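Local coordinates for protein putative enoyl-CoA hydratase (Streptomyces avermitilis, PDB 3GKB) that is of unproven function but, as a putative enoyl-CoA hydratase of the crotonase family, probably acts on acyl-CoA thioesters, at residues B[147-152]-B[238-243]; B[110-115]-B[196-201]. One frame throughout, in Å; residues are numbered along the deposited sequence.

Contact 1: B[147-152]-B[238-243]; sequences MGIIPG and DAWAAT
W240 and T243 of helix 230-243 close over I149, I150 and G152 in a loop-on-helix contact of the crotonase fold, where the loop between strand 139-141 and helix 155-163 meets one of the C-terminal helices. The contact is buried and mostly apolar, and no direct hydrogen bond crosses it. W240 does most of the work. A chi1 of 166° sets its CG anti to the backbone N, on a side chain that points at the loop. The CA of G152 settles over one face of the indole in a CH-pi contact, 3.6 Å from the centroid of the five-membered ring. A beta carbon on G152 would run into W240 CD1. At the ring edge, near its plane, the carbonyl O of I150 lies 3.1 Å from CD1 of W240. The I150 side chain packs at the base of the tryptophan, its CG1 4.0 Å from W240 CB and its CD1 3.8 Å from A239 CB; A219 of the second subunit packs on I150 and T243 as well, so the site borders a subunit interface. I149 sets its CG2 against the hydroxyl of T243, the two side chains crossing at about a right angle. That hydroxyl is turned back on its own helix, where OG1 donates to the carbonyl O of W240 on a lone pair, at 2.7 Å. A water bridges the two segments, donating to G148 O at 2.7 Å and to T243 O at 2.8 Å.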
ATOM      1  N   MET B 147      -3.572 -22.950  14.778  1.00 16.56           N
ATOM      2  CA  MET B 147      -3.516 -23.342  16.189  1.00 17.20           C
ATOM      3  C   MET B 147      -4.807 -22.947  16.920  1.00 17.00           C
ATOM      4  O   MET B 147      -4.905 -23.061  18.130  1.00 17.17           O
ATOM      5  CB  MET B 147      -2.247 -22.767  16.819  1.00 17.50           C
ATOM      6  CG  MET B 147      -0.888 -23.313  16.210  1.00 21.13           C
ATOM      7  SD  MET B 147       0.518 -22.570  17.160  1.00 22.44           S
ATOM      8  CE  MET B 147       1.887 -23.367  16.256  1.00 24.98           C
ATOM      9  N   GLY B 148      -5.813 -22.496  16.159  1.00 16.23           N
ATOM     10  CA  GLY B 148      -7.118 -22.146  16.691  1.00 16.42           C
ATOM     11  C   GLY B 148      -7.186 -20.793  17.351  1.00 16.03           C
ATOM     12  O   GLY B 148      -8.112 -20.521  18.114  1.00 17.13           O
ATOM     13  N   ILE B 149      -6.205 -19.939  17.040  1.00 15.80           N
ATOM     14  CA  ILE B 149      -6.128 -18.591  17.600  1.00 15.97           C
ATOM     15  C   ILE B 149      -5.928 -17.589  16.458  1.00 16.34           C
ATOM     16  O   ILE B 149      -6.185 -17.918  15.283  1.00 16.72           O
ATOM     17  CB  ILE B 149      -5.068 -18.512  18.739  1.00 16.23           C
ATOM     18  CG1 ILE B 149      -3.647 -18.796  18.223  1.00 16.76           C
ATOM     19  CG2 ILE B 149      -5.424 -19.528  19.855  1.00 15.76           C
ATOM     20  CD1 ILE B 149      -2.519 -18.433  19.224  1.00 17.48           C
ATOM     21  N   ILE B 150      -5.616 -16.346  16.788  1.00 16.34           N
ATOM     22  CA  ILE B 150      -5.196 -15.369  15.798  1.00 15.74           C
ATOM     23  C   ILE B 150      -3.878 -14.763  16.300  1.00 16.32           C
ATOM     24  O   ILE B 150      -3.482 -15.008  17.432  1.00 16.42           O
ATOM     25  CB  ILE B 150      -6.279 -14.269  15.532  1.00 15.51           C
ATOM     26  CG1 ILE B 150      -6.704 -13.527  16.833  1.00 15.30           C
ATOM     27  CG2 ILE B 150      -7.515 -14.869  14.864  1.00 14.81           C
ATOM     28  CD1 ILE B 150      -7.095 -12.095  16.611  1.00 14.26           C
ATOM     29  N   PRO B 151      -3.192 -13.983  15.463  1.00 16.39           N
ATOM     30  CA  PRO B 151      -2.014 -13.311  16.011  1.00 16.76           C
ATOM     31  C   PRO B 151      -2.379 -12.405  17.176  1.00 17.14           C
ATOM     32  O   PRO B 151      -3.327 -11.650  17.091  1.00 18.48           O
ATOM     33  CB  PRO B 151      -1.487 -12.513  14.817  1.00 16.88           C
ATOM     34  CG  PRO B 151      -2.007 -13.225  13.627  1.00 16.86           C
ATOM     35  CD  PRO B 151      -3.319 -13.792  14.011  1.00 16.86           C
ATOM     36  N   GLY B 152      -1.670 -12.550  18.287  1.00 17.18           N
ATOM     37  CA  GLY B 152      -1.882 -11.767  19.470  1.00 17.33           C
ATOM     38  C   GLY B 152      -0.686 -10.944  19.892  1.00 16.94           C
ATOM     39  O   GLY B 152      -0.693 -10.360  20.978  1.00 17.18           O
ATOM     40  N   ASP B 238      -8.338  -8.349  22.529  1.00 16.42           N
ATOM     41  CA  ASP B 238      -9.661  -8.819  22.949  1.00 17.75           C
ATOM     42  C   ASP B 238     -10.091 -10.022  22.099  1.00 17.05           C
ATOM     43  O   ASP B 238     -10.646 -11.011  22.606  1.00 17.73           O
ATOM     44  CB  ASP B 238     -10.699  -7.698  22.820  1.00 18.31           C
ATOM     45  CG  ASP B 238     -10.523  -6.615  23.866  1.00 23.60           C
ATOM     46  OD1 ASP B 238      -9.862  -6.874  24.894  1.00 29.42           O
ATOM     47  OD2 ASP B 238     -11.022  -5.494  23.659  1.00 28.44           O
ATOM     48  N   ALA B 239      -9.863  -9.914  20.797  1.00 16.53           N
ATOM     49  CA  ALA B 239     -10.238 -10.975  19.871  1.00 16.87           C
ATOM     50  C   ALA B 239      -9.400 -12.223  20.124  1.00 16.33           C
ATOM     51  O   ALA B 239      -9.928 -13.332  20.135  1.00 16.79           O
ATOM     52  CB  ALA B 239     -10.083 -10.494  18.408  1.00 16.61           C
ATOM     53  N   TRP B 240      -8.099 -12.027  20.357  1.00 16.47           N
ATOM     54  CA  TRP B 240      -7.166 -13.115  20.595  1.00 16.31           C
ATOM     55  C   TRP B 240      -7.473 -13.821  21.916  1.00 16.54           C
ATOM     56  O   TRP B 240      -7.565 -15.050  21.961  1.00 16.61           O
ATOM     57  CB  TRP B 240      -5.755 -12.554  20.599  1.00 17.31           C
ATOM     58  CG  TRP B 240      -4.648 -13.419  21.137  1.00 18.13           C
ATOM     59  CD1 TRP B 240      -3.949 -14.417  20.478  1.00 16.89           C
ATOM     60  CD2 TRP B 240      -4.062 -13.306  22.423  1.00 18.77           C
ATOM     61  NE1 TRP B 240      -2.958 -14.906  21.286  1.00 18.85           N
ATOM     62  CE2 TRP B 240      -3.003 -14.238  22.486  1.00 20.57           C
ATOM     63  CE3 TRP B 240      -4.304 -12.472  23.526  1.00 20.89           C
ATOM     64  CZ2 TRP B 240      -2.222 -14.393  23.623  1.00 22.23           C
ATOM     65  CZ3 TRP B 240      -3.518 -12.620  24.659  1.00 20.55           C
ATOM     66  CH2 TRP B 240      -2.501 -13.580  24.705  1.00 22.84           C
ATOM     67  N   ALA B 241      -7.688 -13.038  22.965  1.00 16.85           N
ATOM     68  CA  ALA B 241      -8.061 -13.604  24.277  1.00 17.60           C
ATOM     69  C   ALA B 241      -9.289 -14.491  24.179  1.00 17.63           C
ATOM     70  O   ALA B 241      -9.317 -15.562  24.772  1.00 18.57           O
ATOM     71  CB  ALA B 241      -8.306 -12.503  25.318  1.00 18.86           C
ATOM     72  N   ALA B 242     -10.270 -14.067  23.384  1.00 17.33           N
ATOM     73  CA  ALA B 242     -11.515 -14.796  23.245  1.00 18.05           C
ATOM     74  C   ALA B 242     -11.320 -16.178  22.608  1.00 18.61           C
ATOM     75  O   ALA B 242     -12.066 -17.100  22.944  1.00 19.34           O
ATOM     76  CB  ALA B 242     -12.568 -13.976  22.442  1.00 17.99           C
ATOM     77  N   THR B 243     -10.344 -16.335  21.700  1.00 19.06           N
ATOM     78  CA  THR B 243     -10.094 -17.629  21.056  1.00 19.49           C
ATOM     79  C   THR B 243      -9.613 -18.702  22.051  1.00 20.68           C
ATOM     80  O   THR B 243      -9.840 -19.888  21.824  1.00 18.25           O
ATOM     81  CB  THR B 243      -9.107 -17.516  19.834  1.00 20.26           C
ATOM     82  OG1 THR B 243      -7.789 -17.162  20.276  1.00 20.47           O
ATOM     83  CG2 THR B 243      -9.615 -16.490  18.829  1.00 20.67           C
TER
HETATM   84  O   HOH W   1      -9.737 -21.877  19.847  1.00 18.20           O

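Contact 2: B[110-115]-B[196-201]; sequences IVKLAG and DELDEY
Strand 108-113 of the crotonase-fold mixed sheet, with parallel neighbours 55-60 and 130-134, is covered on one face by helix 195-210, and K112 meets L198 and D199 where the two elements pack. The short segments run nearly antiparallel, at 160°, with their axes 9.4 Å apart. K112 points at the helix and serves it twice, with its aliphatic part and with its charge. Its CG, anti to the backbone N, lies 3.8 Å from CD2 of L198, and the two side chains cross obliquely. The same CD2 also touches the backbone, 3.7 Å from the carbonyl O of L113, while A114 CB comes only to the margin of this apolar patch. L198 also touches F132 on the neighbouring strand, and V202, one turn further along the helix, packs on K112. Beyond CG the lysine bends at chi3 (71°), and the ammonium forms a salt bridge with the exposed D199, NZ to OD1 2.8 Å. The carboxylate oxygen is approached on its anti side, with NZ 30° out of the carboxylate plane, and the two side chains cross at about a right angle. An alanine in place of K112 would probably leave the D199 carboxylate without its charged mate and open a gap beside CD2 of L198. A second tie holds the ammonium to the same residue: a water accepts from K112 NZ at 2.8 Å and donates to the backbone O of D199.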
ATOM      1  N   ILE B 110      16.912  -3.058  11.734  1.00 14.95           N
ATOM      2  CA  ILE B 110      16.945  -3.732  10.445  1.00 14.20           C
ATOM      3  C   ILE B 110      16.882  -5.238  10.688  1.00 15.10           C
ATOM      4  O   ILE B 110      17.647  -5.750  11.492  1.00 15.49           O
ATOM      5  CB  ILE B 110      18.260  -3.402   9.672  1.00 15.49           C
ATOM      6  CG1 ILE B 110      18.369  -1.905   9.393  1.00 14.78           C
ATOM      7  CG2 ILE B 110      18.321  -4.188   8.336  1.00 14.57           C
ATOM      8  CD1 ILE B 110      19.770  -1.465   8.849  1.00 16.39           C
ATOM      9  N   VAL B 111      15.978  -5.939  10.011  1.00 14.78           N
ATOM     10  CA  VAL B 111      15.945  -7.418  10.086  1.00 14.72           C
ATOM     11  C   VAL B 111      16.518  -7.985   8.789  1.00 14.67           C
ATOM     12  O   VAL B 111      16.149  -7.553   7.691  1.00 14.48           O
ATOM     13  CB  VAL B 111      14.507  -7.968  10.304  1.00 14.66           C
ATOM     14  CG1 VAL B 111      14.439  -9.495  10.019  1.00 14.63           C
ATOM     15  CG2 VAL B 111      13.989  -7.646  11.748  1.00 15.84           C
ATOM     16  N   LYS B 112      17.456  -8.909   8.936  1.00 14.63           N
ATOM     17  CA  LYS B 112      17.983  -9.709   7.840  1.00 15.51           C
ATOM     18  C   LYS B 112      17.360 -11.105   7.918  1.00 15.49           C
ATOM     19  O   LYS B 112      17.735 -11.903   8.804  1.00 15.84           O
ATOM     20  CB  LYS B 112      19.495  -9.815   7.947  1.00 16.06           C
ATOM     21  CG  LYS B 112      20.109 -10.680   6.861  1.00 17.78           C
ATOM     22  CD  LYS B 112      21.633 -10.540   6.827  1.00 17.22           C
ATOM     23  CE  LYS B 112      22.293 -11.176   8.013  1.00 17.98           C
ATOM     24  NZ  LYS B 112      23.800 -11.174   7.914  1.00 17.86           N
ATOM     25  N   LEU B 113      16.447 -11.392   6.993  1.00 15.23           N
ATOM     26  CA  LEU B 113      15.650 -12.616   7.008  1.00 15.37           C
ATOM     27  C   LEU B 113      16.108 -13.566   5.910  1.00 16.48           C
ATOM     28  O   LEU B 113      15.833 -13.349   4.728  1.00 15.18           O
ATOM     29  CB  LEU B 113      14.158 -12.294   6.837  1.00 15.52           C
ATOM     30  CG  LEU B 113      13.205 -13.507   6.840  1.00 14.77           C
ATOM     31  CD1 LEU B 113      13.213 -14.160   8.253  1.00 15.30           C
ATOM     32  CD2 LEU B 113      11.800 -13.144   6.416  1.00 15.52           C
ATOM     33  N   ALA B 114      16.760 -14.645   6.328  1.00 18.30           N
ATOM     34  CA  ALA B 114      17.239 -15.654   5.406  1.00 18.62           C
ATOM     35  C   ALA B 114      16.363 -16.894   5.402  1.00 19.54           C
ATOM     36  O   ALA B 114      16.219 -17.518   4.342  1.00 22.22           O
ATOM     37  CB  ALA B 114      18.700 -16.016   5.707  1.00 18.39           C
ATOM     38  N   GLY B 115      15.727 -17.205   6.524  1.00 18.07           N
ATOM     39  CA  GLY B 115      14.933 -18.406   6.662  1.00 18.23           C
ATOM     40  C   GLY B 115      13.471 -18.123   6.995  1.00 17.93           C
ATOM     41  O   GLY B 115      12.906 -17.090   6.583  1.00 17.96           O
ATOM     42  N   ASP B 196      22.520 -15.030  -1.948  1.00 20.09           N
ATOM     43  CA  ASP B 196      23.981 -14.877  -1.941  1.00 20.45           C
ATOM     44  C   ASP B 196      24.458 -13.423  -1.869  1.00 20.84           C
ATOM     45  O   ASP B 196      25.669 -13.193  -1.676  1.00 19.73           O
ATOM     46  CB  ASP B 196      24.595 -15.541  -3.168  1.00 22.00           C
ATOM     47  CG  ASP B 196      24.523 -17.046  -3.120  1.00 25.04           C
ATOM     48  OD1 ASP B 196      24.488 -17.639  -2.023  1.00 30.32           O
ATOM     49  OD2 ASP B 196      24.500 -17.655  -4.211  1.00 31.75           O
ATOM     50  N   GLU B 197      23.539 -12.462  -2.030  1.00 20.34           N
ATOM     51  CA  GLU B 197      23.846 -11.023  -1.925  1.00 20.68           C
ATOM     52  C   GLU B 197      23.318 -10.366  -0.643  1.00 19.51           C
ATOM     53  O   GLU B 197      23.672  -9.235  -0.329  1.00 19.23           O
ATOM     54  CB  GLU B 197      23.264 -10.269  -3.116  1.00 21.41           C
ATOM     55  CG  GLU B 197      23.927 -10.634  -4.451  1.00 25.70           C
ATOM     56  CD  GLU B 197      23.159 -10.135  -5.673  1.00 28.90           C
ATOM     57  OE1 GLU B 197      22.324  -9.234  -5.551  1.00 33.82           O
ATOM     58  OE2 GLU B 197      23.384 -10.680  -6.773  1.00 33.67           O
ATOM     59  N   LEU B 198      22.470 -11.070   0.089  1.00 19.02           N
ATOM     60  CA  LEU B 198      21.751 -10.463   1.193  1.00 18.48           C
ATOM     61  C   LEU B 198      22.645  -9.960   2.328  1.00 18.89           C
ATOM     62  O   LEU B 198      22.411  -8.878   2.871  1.00 18.13           O
ATOM     63  CB  LEU B 198      20.725 -11.460   1.737  1.00 17.17           C
ATOM     64  CG  LEU B 198      19.899 -10.955   2.916  1.00 16.04           C
ATOM     65  CD1 LEU B 198      19.074  -9.765   2.500  1.00 13.54           C
ATOM     66  CD2 LEU B 198      19.076 -12.115   3.531  1.00 14.51           C
ATOM     67  N   ASP B 199      23.659 -10.745   2.684  1.00 18.33           N
ATOM     68  CA  ASP B 199      24.538 -10.412   3.811  1.00 18.42           C
ATOM     69  C   ASP B 199      25.315  -9.116   3.532  1.00 18.20           C
ATOM     70  O   ASP B 199      25.384  -8.217   4.394  1.00 17.55           O
ATOM     71  CB  ASP B 199      25.514 -11.549   4.094  1.00 18.93           C
ATOM     72  CG  ASP B 199      24.836 -12.800   4.603  1.00 22.19           C
ATOM     73  OD1 ASP B 199      23.961 -12.672   5.511  1.00 24.57           O
ATOM     74  OD2 ASP B 199      25.201 -13.902   4.084  1.00 24.07           O
ATOM     75  N   GLU B 200      25.906  -9.019   2.350  1.00 18.34           N
ATOM     76  CA  GLU B 200      26.624  -7.804   1.970  1.00 19.61           C
ATOM     77  C   GLU B 200      25.677  -6.587   1.798  1.00 17.94           C
ATOM     78  O   GLU B 200      26.018  -5.470   2.182  1.00 17.78           O
ATOM     79  CB  GLU B 200      27.509  -8.035   0.712  1.00 20.31           C
ATOM     80  CG  GLU B 200      28.732  -8.930   0.992  1.00 26.32           C
ATOM     81  CD  GLU B 200      29.827  -8.792  -0.086  1.00 33.04           C
ATOM     82  OE1 GLU B 200      29.476  -8.451  -1.235  1.00 36.25           O
ATOM     83  OE2 GLU B 200      31.025  -8.986   0.239  1.00 39.08           O
ATOM     84  N   TYR B 201      24.484  -6.806   1.264  1.00 16.44           N
ATOM     85  CA  TYR B 201      23.507  -5.737   1.089  1.00 16.10           C
ATOM     86  C   TYR B 201      23.079  -5.101   2.433  1.00 15.79           C
ATOM     87  O   TYR B 201      23.093  -3.872   2.593  1.00 16.64           O
ATOM     88  CB  TYR B 201      22.265  -6.302   0.400  1.00 16.42           C
ATOM     89  CG  TYR B 201      21.296  -5.254  -0.019  1.00 17.66           C
ATOM     90  CD1 TYR B 201      21.253  -4.812  -1.347  1.00 22.27           C
ATOM     91  CD2 TYR B 201      20.410  -4.687   0.890  1.00 20.34           C
ATOM     92  CE1 TYR B 201      20.349  -3.841  -1.742  1.00 22.27           C
ATOM     93  CE2 TYR B 201      19.522  -3.710   0.499  1.00 19.49           C
ATOM     94  CZ  TYR B 201      19.493  -3.300  -0.817  1.00 22.47           C
ATOM     95  OH  TYR B 201      18.605  -2.324  -1.223  1.00 24.98           O
TER
HETATM   96  O   HOH W   2      25.176  -8.821   7.094  1.00 23.47           O

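How the contacts relate
From the N terminus the chain passes three strands of the sheet before strand 108-113, which carries 110-115, then reaches the loop 147-152, comes back along helix 195-210 to close contact 2, and closes contact 1 on helix 230-243. The segments therefore alternate: the two closures cross, each spanning a little over 80 residues. Contact 2 ties the six-stranded sheet to a helix lying on it, whereas contact 1 joins a loop leading into helix 155-163 to a helix further along the chain, beside the second subunit. They lie on opposite sides of the chain's centre, their own centres about 31 Å apart and nearest atoms about 16 Å apart, without touching.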